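PDB 5GV0: lysosome-associated membrane glycoprotein 1 from Mus musculus, which is a heavily glycosylated lysosomal membrane protein whose membrane-proximal luminal domain probably takes part in assembly of the protein. Local coordinates for residues I55-L60 with F83-R88. Residues are numbered along the deposited sequence; the frame is centred on the assembly and turned at random.
Sequences INLVTL and FLQGVR. With NAG (2-acetamido-2-deoxy-beta-D-glucopyranose), chain E; SO4 (sulfate ion), chain C; SO4 (sulfate ion), chain B.
Leu57 and Gln85 are the nearest residues of two strands that are next-but-one neighbours in the antiparallel sheet of the LAMP-type luminal domain, their CA atoms 9.2 Å apart. Strands 57-64 and 81-92 both pair with strand 67-76 between them, so they run in the same general sense, inclined to one another, and no hydrogen bond joins residues 55-60 to 83-88. Gln85 and Gly86 both stand opposite Gln72 of the central strand, a classic beta bulge.

Gln85 spans most of the gap. Its CG lies between the backbone N and the carbonyl carbon (chi1 67°), and beyond it the chain is extended, carrying the amide over to Leu57. There NE2 comes 3.8 Å from CD1 of Leu57, the two side chains crossing at about a right angle. The same NE2 stays 4.0 Å from the carbonyl O of Asn56, too far for a hydrogen bond.

Each segment also holds a sulfate, probably from the crystallisation liquor. The one at residues 55-57 is bound by uncharged donors: its O4 accepts the backbone N-H groups of Asn56 and Leu57, its O1 that of Ile55, and its O2 a nearly straight bond from Asn56 ND2 (2.9 Å, 166°). In the other, O4 lies 2.7 Å from NH1 of Arg88, with NH2 hydrogen-bonded to O1; this sulfate sits at the edge of the guanidinium, whereas the acetamido group of an N-acetylglucosamine lies over one face. Arg88 NH2 is also salt-bridged to Glu70.

With just 70 Å² buried and an amide against a methyl as its nearest approach, the contact is light van der Waals packing at the surface; the cohesion between these strands comes through strand 67-76, while the donors of Ile55-Leu57 and the Arg88 guanidinium hold sulfates rather than each other.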
# COMPACT_ATOMS: atom_id res chain seq x y z
N ILE A 55 17.15 -3.83 4.50
CA ILE A 55 16.88 -4.49 5.77
C ILE A 55 16.09 -3.60 6.73
O ILE A 55 15.63 -4.07 7.77
CB ILE A 55 18.18 -4.95 6.47
CG1 ILE A 55 19.13 -3.77 6.67
CG2 ILE A 55 18.85 -6.05 5.66
CD1 ILE A 55 20.42 -4.15 7.34
N ASN A 56 15.90 -2.33 6.39
CA ASN A 56 15.07 -1.43 7.21
C ASN A 56 13.85 -0.92 6.46
O ASN A 56 12.82 -0.60 7.07
CB ASN A 56 15.88 -0.23 7.71
CG ASN A 56 17.04 -0.63 8.59
OD1 ASN A 56 16.85 -1.20 9.67
ND2 ASN A 56 18.26 -0.34 8.15
N LEU A 57 13.98 -0.85 5.14
CA LEU A 57 12.94 -0.26 4.29
C LEU A 57 12.72 -1.07 3.03
O LEU A 57 13.66 -1.33 2.28
CB LEU A 57 13.31 1.17 3.92
CG LEU A 57 12.42 1.86 2.88
CD1 LEU A 57 11.04 2.15 3.47
CD2 LEU A 57 13.06 3.14 2.37
N VAL A 58 11.46 -1.43 2.79
CA VAL A 58 11.05 -2.10 1.56
C VAL A 58 9.97 -1.26 0.91
O VAL A 58 9.04 -0.82 1.60
CB VAL A 58 10.54 -3.53 1.84
CG1 VAL A 58 9.78 -4.09 0.65
CG2 VAL A 58 11.69 -4.44 2.21
N THR A 59 10.06 -1.01 -0.39
CA THR A 59 9.06 -0.17 -1.04
C THR A 59 8.39 -0.85 -2.21
O THR A 59 8.97 -1.73 -2.86
CB THR A 59 9.65 1.16 -1.55
OG1 THR A 59 10.53 0.91 -2.65
CG2 THR A 59 10.39 1.90 -0.44
N LEU A 60 7.16 -0.42 -2.47
CA LEU A 60 6.41 -0.81 -3.66
C LEU A 60 5.77 0.43 -4.25
O LEU A 60 5.05 1.14 -3.55
CB LEU A 60 5.35 -1.85 -3.31
CG LEU A 60 4.45 -2.28 -4.48
CD1 LEU A 60 5.23 -3.12 -5.48
CD2 LEU A 60 3.24 -3.04 -3.96
N PHE A 83 5.55 -4.29 8.88
CA PHE A 83 4.32 -3.53 8.79
C PHE A 83 4.43 -2.46 7.73
O PHE A 83 5.54 -2.04 7.36
CB PHE A 83 3.97 -2.88 10.15
CG PHE A 83 5.12 -2.17 10.81
CD1 PHE A 83 5.38 -0.84 10.54
CD2 PHE A 83 5.94 -2.85 11.69
CE1 PHE A 83 6.44 -0.19 11.14
CE2 PHE A 83 7.01 -2.20 12.29
CZ PHE A 83 7.25 -0.88 12.02
N LEU A 84 3.28 -2.04 7.21
CA LEU A 84 3.20 -0.84 6.39
C LEU A 84 3.45 0.35 7.30
O LEU A 84 2.71 0.56 8.27
CB LEU A 84 1.83 -0.73 5.73
CG LEU A 84 1.60 0.52 4.88
CD1 LEU A 84 2.39 0.42 3.58
CD2 LEU A 84 0.13 0.71 4.60
N GLN A 85 4.51 1.11 7.02
CA GLN A 85 4.85 2.25 7.86
C GLN A 85 4.64 3.58 7.15
O GLN A 85 4.60 4.63 7.80
CB GLN A 85 6.30 2.13 8.36
CG GLN A 85 7.37 2.25 7.32
CD GLN A 85 8.76 2.14 7.92
OE1 GLN A 85 8.93 2.13 9.14
NE2 GLN A 85 9.77 2.05 7.05
N GLY A 86 4.50 3.56 5.83
CA GLY A 86 4.37 4.81 5.12
C GLY A 86 3.63 4.73 3.81
O GLY A 86 3.61 3.70 3.15
N VAL A 87 3.00 5.84 3.45
CA VAL A 87 2.35 6.00 2.15
C VAL A 87 2.76 7.35 1.55
O VAL A 87 2.76 8.36 2.25
CB VAL A 87 0.81 5.93 2.28
CG1 VAL A 87 0.12 6.52 1.03
CG2 VAL A 87 0.37 4.50 2.53
N ARG A 88 3.12 7.33 0.27
CA ARG A 88 3.38 8.55 -0.49
C ARG A 88 2.50 8.54 -1.72
O ARG A 88 2.47 7.54 -2.44
CB ARG A 88 4.85 8.67 -0.92
CG ARG A 88 5.86 8.68 0.20
CD ARG A 88 7.18 9.29 -0.28
NE ARG A 88 7.96 8.40 -1.14
CZ ARG A 88 9.01 8.80 -1.86
NH1 ARG A 88 9.38 10.07 -1.84
NH2 ARG A 88 9.67 7.92 -2.61
C1 NAG E . 6.62 12.49 -6.24
C2 NAG E . 7.44 11.21 -6.13
C3 NAG E . 8.83 11.51 -5.58
C4 NAG E . 9.50 12.61 -6.39
C5 NAG E . 8.59 13.83 -6.46
C6 NAG E . 9.14 14.93 -7.34
C7 NAG E . 6.33 9.05 -5.73
C8 NAG E . 5.63 8.19 -4.73
N2 NAG E . 6.76 10.23 -5.29
O3 NAG E . 9.62 10.33 -5.64
O4 NAG E . 10.73 12.99 -5.77
O5 NAG E . 7.33 13.44 -7.03
O6 NAG E . 9.12 14.56 -8.71
O7 NAG E . 6.51 8.68 -6.89
S SO4 C . 18.08 -0.20 4.26
O1 SO4 C . 18.94 -1.38 4.32
O2 SO4 C . 18.36 0.65 5.41
O3 SO4 C . 18.35 0.55 3.04
O4 SO4 C . 16.68 -0.63 4.30
S SO4 B . 12.73 10.01 -3.90
O1 SO4 B . 12.65 8.55 -3.86
O2 SO4 B . 13.76 10.45 -2.96
O3 SO4 B . 13.07 10.45 -5.25
O4 SO4 B . 11.44 10.58 -3.52